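PDB 4L9P: CaaX farnesyltransferase alpha subunit Ram2, which forms the alpha subunit of a heterodimeric prenyltransferase that probably attaches farnesyl, or in a related enzyme geranylgeranyl, groups to CAAX proteins. Local coordinates for residues A[69-74]-A[99-104]; A[107-112]-A[127-132]; A[192-197]-A[256-261]; A[278-283]-A[308-313]. The protein carries 1 engineered substitution. All coordinates share one frame; numbering follows the deposited sequence.

Interaction 1. Residues A[69-74]-A[99-104]; sequences MSERAL and FALGKD
Leu-101 lays its two methyls on successive backbone units at the start of helix 71-83: CD1 lies 3.6 Å from Ser-70 C, and CD2 lies 3.6 Å from Met-69 O. Beside it, Met-69 brings its CG and sulfur against a single methyl, with SD 3.7 Å from Ala-100 CB. The polar part of the contact is a salt bridge whose two side chains meet tip to tip. Lys-103 NZ donates at 2.9 Å to Glu-71 OE2, which accepts on its syn lone pair, the side of OE1, while OE1 itself stays farther off, at 3.5 Å from NZ. Bends at chi2 (-59°) and chi3 (-62°) fold the lysine chain, and its CE passes 3.9 Å from Leu-74 CD2, so the aliphatic part packs while the amine pairs. Helix-end motifs set the two backbones. Ser-70 is the N-cap of helix 71-83, its OG accepting from Ala-73 N at 3.0 Å and also bonding to Glu-68, and Gly-102, with positive phi, closes helix 88-100 in a Schellman motif. With no buried residue among those touching, this is a surface contact joining the start of one helix to the end of the next, as in the helical hairpins of prenyltransferase alpha subunit repeats.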
# COMPACT_ATOMS: atom_id res chain seq x y z
N MET A 69 -32.27 -1.89 16.37
CA MET A 69 -31.83 -0.50 16.51
C MET A 69 -32.33 -0.02 17.84
O MET A 69 -33.53 0.25 17.99
CB MET A 69 -32.41 0.38 15.39
CG MET A 69 -32.09 -0.10 13.94
SD MET A 69 -30.39 0.22 13.47
CE MET A 69 -29.74 -1.42 13.44
N SER A 70 -31.47 0.02 18.84
CA SER A 70 -31.93 0.29 20.20
C SER A 70 -30.83 0.94 21.01
O SER A 70 -29.63 0.85 20.68
CB SER A 70 -32.30 -1.04 20.83
OG SER A 70 -31.13 -1.80 21.13
N GLU A 71 -31.19 1.57 22.09
CA GLU A 71 -30.20 2.09 23.01
C GLU A 71 -29.31 1.01 23.63
O GLU A 71 -28.08 1.23 23.79
CB GLU A 71 -30.88 2.89 24.13
CG GLU A 71 -31.58 4.15 23.62
CD GLU A 71 -30.62 5.27 23.27
OE1 GLU A 71 -29.41 5.18 23.59
OE2 GLU A 71 -31.09 6.26 22.66
N ARG A 72 -29.86 -0.15 24.00
CA ARG A 72 -29.01 -1.19 24.55
C ARG A 72 -27.98 -1.64 23.51
O ARG A 72 -26.83 -1.89 23.86
CB ARG A 72 -29.81 -2.40 25.13
CG ARG A 72 -30.56 -3.22 24.10
CD ARG A 72 -31.27 -4.45 24.79
NE ARG A 72 -31.93 -5.19 23.74
CZ ARG A 72 -32.83 -6.11 23.96
NH1 ARG A 72 -33.14 -6.41 25.24
NH2 ARG A 72 -33.39 -6.73 22.94
N ALA A 73 -28.40 -1.79 22.26
CA ALA A 73 -27.47 -2.20 21.20
C ALA A 73 -26.40 -1.15 21.02
O ALA A 73 -25.21 -1.50 20.81
CB ALA A 73 -28.25 -2.43 19.89
N LEU A 74 -26.77 0.12 21.11
CA LEU A 74 -25.77 1.18 20.99
C LEU A 74 -24.72 1.07 22.10
O LEU A 74 -23.51 1.12 21.85
CB LEU A 74 -26.46 2.56 20.93
CG LEU A 74 -25.52 3.77 20.75
CD1 LEU A 74 -24.81 3.71 19.36
CD2 LEU A 74 -26.34 5.07 20.91
N PHE A 99 -27.93 6.68 13.32
CA PHE A 99 -28.84 7.32 12.38
C PHE A 99 -30.31 6.86 12.59
O PHE A 99 -31.23 7.71 12.61
CB PHE A 99 -28.35 7.10 10.97
CG PHE A 99 -27.20 7.98 10.63
CD1 PHE A 99 -27.40 9.35 10.36
CD2 PHE A 99 -25.92 7.48 10.56
CE1 PHE A 99 -26.31 10.19 10.05
CE2 PHE A 99 -24.85 8.30 10.23
CZ PHE A 99 -25.05 9.65 9.98
N ALA A 100 -30.52 5.55 12.80
CA ALA A 100 -31.90 5.05 12.97
C ALA A 100 -32.60 5.65 14.19
O ALA A 100 -33.83 5.89 14.17
CB ALA A 100 -31.86 3.58 13.06
N LEU A 101 -31.87 5.91 15.25
CA LEU A 101 -32.48 6.46 16.47
C LEU A 101 -32.46 7.98 16.54
O LEU A 101 -32.97 8.57 17.51
CB LEU A 101 -31.78 5.91 17.71
CG LEU A 101 -31.86 4.40 17.90
CD1 LEU A 101 -31.16 4.03 19.21
CD2 LEU A 101 -33.31 3.89 17.87
N GLY A 102 -31.90 8.63 15.51
CA GLY A 102 -31.80 10.07 15.54
C GLY A 102 -30.97 10.54 16.72
O GLY A 102 -31.30 11.55 17.36
N LYS A 103 -29.87 9.82 17.01
CA LYS A 103 -29.03 10.25 18.15
C LYS A 103 -28.34 11.59 17.85
O LYS A 103 -28.09 11.97 16.68
CB LYS A 103 -27.93 9.19 18.37
CG LYS A 103 -28.51 7.81 18.75
CD LYS A 103 -29.37 7.88 20.08
CE LYS A 103 -28.49 8.33 21.29
NZ LYS A 103 -29.30 8.52 22.55
N ASP A 104 -27.96 12.28 18.91
CA ASP A 104 -27.25 13.56 18.80
C ASP A 104 -25.80 13.24 18.35
O ASP A 104 -25.01 12.62 19.08
CB ASP A 104 -27.23 14.19 20.22
CG ASP A 104 -26.57 15.57 20.27
OD1 ASP A 104 -25.55 15.81 19.60
OD2 ASP A 104 -27.11 16.47 20.98

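Interaction 2. Residues A[107-112]-A[127-132]; sequences EEIEWL and HHRQVL. With EDO (1,2-ethanediol), chain I.
Helices 105-118 and 123-133 run nearly antiparallel here, their short segments at 167° with axes 11.0 Å apart at closest approach. Glu-108 and His-128 join them by a hydrogen bond: His-128 NE2 donates to Glu-108 OE2 at 2.8 Å, with an N-H...O angle of 160°. The carboxylate lies close to the ring plane in position but is turned 75° against it, and OE2 is met on its anti lone pair, away from OE1. That other oxygen has its own partner, a salt bridge to Arg-94 of helix 88-100, so the buried carboxylate is held through both oxygens; the nearby arginine would be expected to favour its charged form. Leu-132 packs beside this bond, its CG over one face of the His-128 ring toward the rim, with CD1 pressing on Glu-108 CG at 3.4 Å and reaching Ile-109 CD1 at 3.8 Å as the leucine and isoleucine side chains slide past each other in opposite directions.

Both segments belong to one prenyltransferase alpha subunit repeat, of the TPR clan, and form its antiparallel helical hairpin. On the flank of this hairpin Arg-129 runs extended from CG to NE, with CG anti to the backbone N. Leu-112 crosses its base, CD2 being 3.7 Å from Arg-129 CB. Ile-109 crosses nearer the tip at about a right angle, with CD1 over one guanidinium face and CG2 3.6 Å from Arg-129 NH2. The guanidinium is also tied to Glu-146 by a salt bridge from NE and to Asn-113 through NH1. From the other leucine branch, Leu-112 CD1 approaches His-128 CD2 at 4.0 Å.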
# COMPACT_ATOMS: atom_id res chain seq x y z
N GLU A 107 -22.79 14.79 20.30
CA GLU A 107 -22.36 13.96 21.43
C GLU A 107 -21.57 12.73 20.96
O GLU A 107 -20.59 12.34 21.61
CB GLU A 107 -23.56 13.54 22.29
CG GLU A 107 -24.09 14.73 23.06
CD GLU A 107 -25.31 14.40 23.87
OE1 GLU A 107 -25.82 13.25 23.76
OE2 GLU A 107 -25.76 15.32 24.62
N GLU A 108 -21.95 12.16 19.83
CA GLU A 108 -21.18 11.06 19.27
C GLU A 108 -19.77 11.52 18.91
O GLU A 108 -18.80 10.75 19.18
CB GLU A 108 -21.89 10.43 18.05
CG GLU A 108 -21.07 9.32 17.35
CD GLU A 108 -20.92 7.99 18.11
OE1 GLU A 108 -21.36 7.86 19.28
OE2 GLU A 108 -20.32 7.03 17.53
N ILE A 109 -19.62 12.68 18.30
CA ILE A 109 -18.26 13.15 18.00
C ILE A 109 -17.44 13.37 19.26
O ILE A 109 -16.27 12.99 19.30
CB ILE A 109 -18.29 14.43 17.13
CG1 ILE A 109 -18.78 14.10 15.69
CG2 ILE A 109 -16.94 15.13 17.12
CD1 ILE A 109 -17.74 13.41 14.80
N GLU A 110 -18.04 13.90 20.33
CA GLU A 110 -17.24 14.07 21.53
C GLU A 110 -16.80 12.70 22.10
O GLU A 110 -15.66 12.56 22.58
CB GLU A 110 -18.01 14.94 22.54
CG GLU A 110 -18.26 16.35 21.98
CD GLU A 110 -16.97 17.16 21.71
OE1 GLU A 110 -16.19 17.34 22.69
OE2 GLU A 110 -16.72 17.58 20.54
N TRP A 111 -17.66 11.68 22.00
CA TRP A 111 -17.23 10.31 22.40
C TRP A 111 -16.13 9.79 21.45
O TRP A 111 -15.09 9.24 21.92
CB TRP A 111 -18.45 9.39 22.37
CG TRP A 111 -18.11 7.96 22.55
CD1 TRP A 111 -17.93 7.31 23.75
CD2 TRP A 111 -17.92 6.98 21.53
NE1 TRP A 111 -17.61 5.96 23.52
CE2 TRP A 111 -17.62 5.74 22.17
CE3 TRP A 111 -17.98 7.02 20.13
CZ2 TRP A 111 -17.38 4.57 21.44
CZ3 TRP A 111 -17.74 5.85 19.42
CH2 TRP A 111 -17.43 4.65 20.08
N LEU A 112 -16.32 9.97 20.14
CA LEU A 112 -15.35 9.46 19.16
C LEU A 112 -13.99 10.11 19.37
O LEU A 112 -12.96 9.45 19.24
CB LEU A 112 -15.90 9.78 17.76
CG LEU A 112 -15.02 9.17 16.64
CD1 LEU A 112 -14.93 7.64 16.70
CD2 LEU A 112 -15.58 9.67 15.29
N HIS A 127 -12.84 6.49 9.40
CA HIS A 127 -13.98 6.26 8.51
C HIS A 127 -15.30 6.64 9.22
O HIS A 127 -16.14 7.34 8.65
CB HIS A 127 -14.05 4.84 7.96
CG HIS A 127 -15.22 4.67 7.07
ND1 HIS A 127 -15.33 5.35 5.88
CD2 HIS A 127 -16.37 3.95 7.21
CE1 HIS A 127 -16.50 5.06 5.31
NE2 HIS A 127 -17.14 4.21 6.10
N HIS A 128 -15.46 6.24 10.50
CA HIS A 128 -16.70 6.52 11.23
C HIS A 128 -16.86 8.03 11.33
O HIS A 128 -17.97 8.56 11.19
CB HIS A 128 -16.58 5.91 12.63
CG HIS A 128 -17.84 5.98 13.42
ND1 HIS A 128 -18.96 5.22 13.10
CD2 HIS A 128 -18.12 6.64 14.57
CE1 HIS A 128 -19.90 5.46 14.02
NE2 HIS A 128 -19.42 6.31 14.93
N ARG A 129 -15.77 8.77 11.56
CA ARG A 129 -15.86 10.23 11.65
C ARG A 129 -16.42 10.81 10.35
O ARG A 129 -17.27 11.72 10.36
CB ARG A 129 -14.49 10.84 11.97
CG ARG A 129 -14.63 12.30 12.45
CD ARG A 129 -13.24 12.89 12.75
NE ARG A 129 -13.38 14.09 13.60
CZ ARG A 129 -13.45 14.07 14.93
NH1 ARG A 129 -13.29 12.92 15.61
NH2 ARG A 129 -13.70 15.23 15.58
N GLN A 130 -15.94 10.31 9.22
CA GLN A 130 -16.40 10.79 7.92
C GLN A 130 -17.90 10.44 7.68
O GLN A 130 -18.69 11.28 7.20
CB GLN A 130 -15.56 10.12 6.83
CG GLN A 130 -15.98 10.51 5.40
CD GLN A 130 -15.04 9.90 4.34
OE1 GLN A 130 -13.81 9.71 4.56
NE2 GLN A 130 -15.61 9.53 3.21
N VAL A 131 -18.30 9.25 8.12
CA VAL A 131 -19.72 8.83 8.02
C VAL A 131 -20.59 9.83 8.79
O VAL A 131 -21.62 10.26 8.27
CB VAL A 131 -19.88 7.36 8.55
CG1 VAL A 131 -21.36 6.98 8.69
CG2 VAL A 131 -19.16 6.43 7.57
N LEU A 132 -20.19 10.18 10.00
CA LEU A 132 -20.99 11.08 10.80
C LEU A 132 -20.97 12.49 10.26
O LEU A 132 -22.03 13.12 10.08
CB LEU A 132 -20.45 11.14 12.22
CG LEU A 132 -20.41 9.83 13.02
CD1 LEU A 132 -19.63 10.09 14.35
CD2 LEU A 132 -21.79 9.31 13.27
C1 EDO I . -20.35 8.44 3.87
O1 EDO I . -20.02 7.25 3.16
C2 EDO I . -19.06 9.21 4.06
O2 EDO I . -18.36 9.35 2.83

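Interaction 3. Residues A[192-197]-A[256-261]; sequences ADVRNN and PENRSP. With EDO (1,2-ethanediol), chain H.
Asn-258 and Val-194 make the first of two hydrogen bonds that cross between residues 192-197 and 256-261. The amide ND2 donates to Val-194 O at 2.9 Å, but it stands 66° out of the carbonyl plane; the same oxygen is also bonded to Trp-200. In the second, Ser-260 OG donates to Asn-197 OD1 at 2.7 Å, in the carbonyl plane and on a lone pair. A water adds a third link, giving one hydrogen to Asn-197 OD1 and the other to Ser-260 O, so OD1 accepts twice.

Van der Waals contact comes from Arg-195, whose CG rests 3.4 Å from Asn-258 CG. The guanidinium and amide planes are 52° apart, and the charged tip continues to the beta subunit Ram1, where it bonds to Leu-86 O and pairs with Asp-84 of that chain.

Local side-chain-to-backbone bonds add an N-cap in one segment and an Asx turn in the other. In Asn-258, the N-cap of helix 259-272, chi1 172° sets CG anti to its own N; from there OD1 accepts from Ser-260 N at 3.2 Å, the donor above the carbonyl plane, and ND2 reaches Val-194 O. Asp-193 OD1 takes Arg-195 N in the Asx turn, overlapping a type I turn from Asp-193 to Asn-196.

The buried contact thus ties the loop joining helices 180-192 and 197-208 to the start of helix 259-272, where helix 238-254 and the beta subunit also pack.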
# COMPACT_ATOMS: atom_id res chain seq x y z
N ALA A 192 7.31 23.29 12.36
CA ALA A 192 7.82 22.31 13.33
C ALA A 192 8.72 21.30 12.62
O ALA A 192 9.72 20.88 13.22
CB ALA A 192 6.63 21.59 13.99
N ASP A 193 8.35 20.88 11.42
CA ASP A 193 9.19 19.87 10.70
C ASP A 193 9.00 20.12 9.21
O ASP A 193 8.01 19.65 8.61
CB ASP A 193 8.82 18.44 11.09
CG ASP A 193 9.77 17.42 10.51
OD1 ASP A 193 10.58 17.81 9.64
OD2 ASP A 193 9.67 16.25 10.93
N VAL A 194 9.92 20.85 8.59
CA VAL A 194 9.82 21.19 7.18
C VAL A 194 9.87 19.93 6.28
O VAL A 194 9.51 20.00 5.09
CB VAL A 194 10.92 22.23 6.80
CG1 VAL A 194 12.36 21.60 6.90
CG2 VAL A 194 10.64 22.86 5.43
N ARG A 195 10.26 18.81 6.87
CA ARG A 195 10.30 17.54 6.12
C ARG A 195 9.02 16.73 6.19
O ARG A 195 8.99 15.57 5.79
CB ARG A 195 11.48 16.68 6.59
CG ARG A 195 12.79 17.43 6.28
CD ARG A 195 13.82 17.03 7.24
NE ARG A 195 15.15 17.60 6.95
CZ ARG A 195 15.87 18.24 7.87
NH1 ARG A 195 15.39 18.46 9.08
NH2 ARG A 195 17.11 18.63 7.56
N ASN A 196 7.95 17.35 6.74
CA ASN A 196 6.67 16.62 6.83
C ASN A 196 5.96 16.56 5.50
O ASN A 196 5.26 17.47 5.10
CB ASN A 196 5.77 17.24 7.90
CG ASN A 196 4.52 16.46 8.12
OD1 ASN A 196 4.14 15.63 7.28
ND2 ASN A 196 3.83 16.73 9.21
N ASN A 197 6.20 15.44 4.79
CA ASN A 197 5.65 15.32 3.46
C ASN A 197 4.15 15.29 3.46
O ASN A 197 3.54 15.69 2.46
CB ASN A 197 6.17 14.03 2.77
CG ASN A 197 5.92 14.06 1.30
OD1 ASN A 197 6.56 14.88 0.57
ND2 ASN A 197 5.02 13.19 0.80
N PRO A 256 18.34 21.95 2.35
CA PRO A 256 18.28 21.69 0.90
C PRO A 256 18.20 20.21 0.53
O PRO A 256 17.78 19.94 -0.59
CB PRO A 256 19.64 22.26 0.40
CG PRO A 256 19.91 23.36 1.35
CD PRO A 256 19.53 22.76 2.71
N GLU A 257 18.57 19.28 1.41
CA GLU A 257 18.45 17.86 1.04
C GLU A 257 17.04 17.31 1.29
O GLU A 257 16.79 16.14 1.04
CB GLU A 257 19.52 17.05 1.80
CG GLU A 257 19.74 15.60 1.35
CD GLU A 257 20.04 15.42 -0.12
OE1 GLU A 257 20.34 16.43 -0.78
OE2 GLU A 257 20.00 14.26 -0.62
N ASN A 258 16.10 18.15 1.74
CA ASN A 258 14.72 17.69 2.00
C ASN A 258 13.97 17.52 0.68
O ASN A 258 13.70 18.51 -0.01
CB ASN A 258 14.10 18.78 2.82
CG ASN A 258 12.62 18.63 3.07
OD1 ASN A 258 12.02 17.56 2.90
ND2 ASN A 258 12.01 19.73 3.56
N ARG A 259 13.60 16.29 0.32
CA ARG A 259 12.96 16.05 -0.97
C ARG A 259 11.63 16.77 -1.12
O ARG A 259 11.27 17.19 -2.21
CB ARG A 259 12.75 14.55 -1.16
CG ARG A 259 12.00 14.16 -2.43
CD ARG A 259 11.95 12.64 -2.49
NE ARG A 259 13.30 12.05 -2.40
CZ ARG A 259 14.18 11.94 -3.40
NH1 ARG A 259 13.85 12.31 -4.65
NH2 ARG A 259 15.36 11.36 -3.15
N SER A 260 10.87 16.88 -0.03
CA SER A 260 9.44 17.28 -0.15
C SER A 260 9.19 18.59 -0.91
O SER A 260 8.36 18.59 -1.80
CB SER A 260 8.76 17.31 1.23
OG SER A 260 8.74 16.00 1.80
N PRO A 261 9.89 19.70 -0.56
CA PRO A 261 9.61 20.95 -1.30
C PRO A 261 10.09 20.89 -2.75
O PRO A 261 9.51 21.58 -3.57
CB PRO A 261 10.43 22.02 -0.54
CG PRO A 261 11.54 21.23 0.19
CD PRO A 261 10.76 19.94 0.61
C1 EDO H . 20.29 10.66 -0.85
O1 EDO H . 21.57 10.11 -1.19
C2 EDO H . 20.41 11.19 0.58
O2 EDO H . 21.33 12.31 0.67
O HOH W 1 6.16 16.64 -1.56

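Interaction 4. Residues A[278-283]-A[308-313]; sequences EWKDFA and EWLADV
An offset tryptophan stack carries this contact, which sets the short helix 280-284 and the Trp-279 at its N-cap position against helix 304-317. The six-membered rings of Trp-279 and Trp-309 have centroids 4.9 Å apart and planes at 21°, so they are near parallel but displaced. Trp-279 CE3 lies over one face of the Trp-309 ring, toward its rim, and comes within 3.6 Å of Trp-309 CH2. The overlap extends back along Trp-279, whose CB sits 3.5 Å from Trp-309 NE1. That indole nitrogen hydrogen-bonds to Leu-276 O, which helps fix the rotation of the ring against its partner. Phe-282 CD2 lies over the other face of Trp-279, so that indole is sandwiched.

Beyond the indoles the packing is aliphatic. Ala-283 sets its single methyl against two residues of the facing helix: CB is 4.0 Å from Trp-309 CD1 and 3.7 Å from Leu-310 CD2. Leu-310 CD2 also nears the backbone, at 3.8 Å from Lys-280 O. Lys-280 is extended beyond CG and crosses Val-313 at about a right angle, its CD being 4.0 Å from Val-313 CG1, so that methylenes rather than the amine make the contact.

No hydrogen bond links the two segments. Helix 238-254 touches Trp-279, and helix 259-272 touches both indoles. The arrangement is that of hydrophobic packing between neighbouring helices of an all-helical alpha subunit, here joining a short helix to a longer one through stacked indoles.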
# COMPACT_ATOMS: atom_id res chain seq x y z
N GLU A 278 12.81 27.22 -15.25
CA GLU A 278 12.59 28.37 -14.39
C GLU A 278 13.45 28.35 -13.15
O GLU A 278 13.68 29.41 -12.56
CB GLU A 278 11.14 28.45 -13.90
CG GLU A 278 10.21 28.86 -14.96
CD GLU A 278 8.99 29.61 -14.44
OE1 GLU A 278 8.76 29.82 -13.18
OE2 GLU A 278 8.24 29.98 -15.36
N TRP A 279 13.85 27.16 -12.70
CA TRP A 279 14.69 27.06 -11.51
C TRP A 279 16.14 26.67 -11.80
O TRP A 279 16.84 26.20 -10.92
CB TRP A 279 14.11 26.03 -10.53
CG TRP A 279 13.00 26.59 -9.68
CD1 TRP A 279 12.23 27.73 -9.88
CD2 TRP A 279 12.61 26.04 -8.45
NE1 TRP A 279 11.36 27.88 -8.80
CE2 TRP A 279 11.58 26.85 -7.92
CE3 TRP A 279 13.06 24.94 -7.72
CZ2 TRP A 279 10.95 26.57 -6.69
CZ3 TRP A 279 12.47 24.64 -6.51
CH2 TRP A 279 11.44 25.48 -5.97
N LYS A 280 16.61 26.89 -13.02
CA LYS A 280 17.95 26.44 -13.38
C LYS A 280 18.99 27.10 -12.49
O LYS A 280 19.85 26.44 -11.95
CB LYS A 280 18.21 26.69 -14.85
CG LYS A 280 19.53 26.11 -15.37
CD LYS A 280 19.71 26.45 -16.84
CE LYS A 280 21.11 26.09 -17.28
NZ LYS A 280 21.38 26.63 -18.64
N ASP A 281 18.89 28.41 -12.30
CA ASP A 281 19.91 29.10 -11.55
C ASP A 281 19.79 28.76 -10.07
O ASP A 281 20.80 28.61 -9.38
CB ASP A 281 19.74 30.59 -11.73
CG ASP A 281 20.18 31.06 -13.08
OD1 ASP A 281 21.00 30.37 -13.73
OD2 ASP A 281 19.72 32.15 -13.48
N PHE A 282 18.56 28.64 -9.57
CA PHE A 282 18.37 28.26 -8.18
C PHE A 282 19.03 26.87 -7.95
O PHE A 282 19.74 26.68 -6.97
CB PHE A 282 16.88 28.18 -7.86
CG PHE A 282 16.57 27.78 -6.44
CD1 PHE A 282 16.84 28.66 -5.41
CD2 PHE A 282 15.97 26.55 -6.15
CE1 PHE A 282 16.54 28.35 -4.12
CE2 PHE A 282 15.67 26.21 -4.83
CZ PHE A 282 15.95 27.14 -3.81
N ALA A 283 18.77 25.90 -8.83
CA ALA A 283 19.33 24.56 -8.68
C ALA A 283 20.86 24.64 -8.74
O ALA A 283 21.53 24.03 -7.93
CB ALA A 283 18.80 23.61 -9.77
N GLU A 308 19.50 16.37 -9.58
CA GLU A 308 18.49 15.72 -10.42
C GLU A 308 17.69 16.74 -11.21
O GLU A 308 17.33 16.52 -12.38
CB GLU A 308 17.56 14.95 -9.53
CG GLU A 308 16.53 14.15 -10.34
CD GLU A 308 15.59 13.46 -9.39
OE1 GLU A 308 15.57 13.88 -8.19
OE2 GLU A 308 14.88 12.52 -9.81
N TRP A 309 17.43 17.89 -10.59
CA TRP A 309 16.73 18.97 -11.28
C TRP A 309 17.52 19.41 -12.51
O TRP A 309 16.96 19.56 -13.62
CB TRP A 309 16.56 20.15 -10.33
CG TRP A 309 15.57 21.16 -10.80
CD1 TRP A 309 15.72 22.06 -11.81
CD2 TRP A 309 14.26 21.35 -10.26
NE1 TRP A 309 14.57 22.83 -11.92
CE2 TRP A 309 13.66 22.40 -10.99
CE3 TRP A 309 13.54 20.73 -9.22
CZ2 TRP A 309 12.37 22.84 -10.71
CZ3 TRP A 309 12.25 21.18 -8.93
CH2 TRP A 309 11.68 22.22 -9.67
N LEU A 310 18.83 19.63 -12.31
CA LEU A 310 19.69 20.01 -13.44
C LEU A 310 19.73 18.93 -14.54
O LEU A 310 19.74 19.27 -15.72
CB LEU A 310 21.11 20.36 -12.95
CG LEU A 310 21.10 21.65 -12.13
CD1 LEU A 310 22.42 21.88 -11.40
CD2 LEU A 310 20.65 22.90 -12.92
N ALA A 311 19.75 17.65 -14.16
CA ALA A 311 19.80 16.62 -15.17
C ALA A 311 18.57 16.75 -16.04
O ALA A 311 18.65 16.61 -17.25
CB ALA A 311 19.81 15.27 -14.51
N ASP A 312 17.40 16.97 -15.41
CA ASP A 312 16.17 17.10 -16.19
C ASP A 312 16.13 18.36 -17.05
O ASP A 312 15.66 18.30 -18.21
CB ASP A 312 14.93 17.04 -15.30
CG ASP A 312 14.71 15.66 -14.70
OD1 ASP A 312 15.22 14.65 -15.25
OD2 ASP A 312 14.00 15.57 -13.69
N VAL A 313 16.59 19.50 -16.50
CA VAL A 313 16.65 20.72 -17.30
C VAL A 313 17.51 20.52 -18.56
O VAL A 313 17.10 20.89 -19.67
CB VAL A 313 17.20 21.90 -16.46
CG1 VAL A 313 17.64 23.05 -17.37
CG2 VAL A 313 16.14 22.36 -15.43

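In the fold
The four contacts follow one another along the chain without nesting, each closing before the next opens, and they spread across an elongated, all-helical subunit. Interactions 1 and 2 lie on one side of the chain's centre, with centres 14 Å apart; Phe-99 packs on Val-131 between them, and helices 88-100 and 105-118 are consecutive. Interactions 3 and 4 lie on the opposite side, with centres 18 Å apart and Arg-259 packing on Glu-308. The outermost pair, 1 and 4, has centres 59 Å apart and does not touch. Contacts between neighbouring parts thus recur along the subunit, as helix pairing in interaction 2, at helix ends in 1 and from loop to helix in 3, which also engages the Ram1 beta subunit extensively.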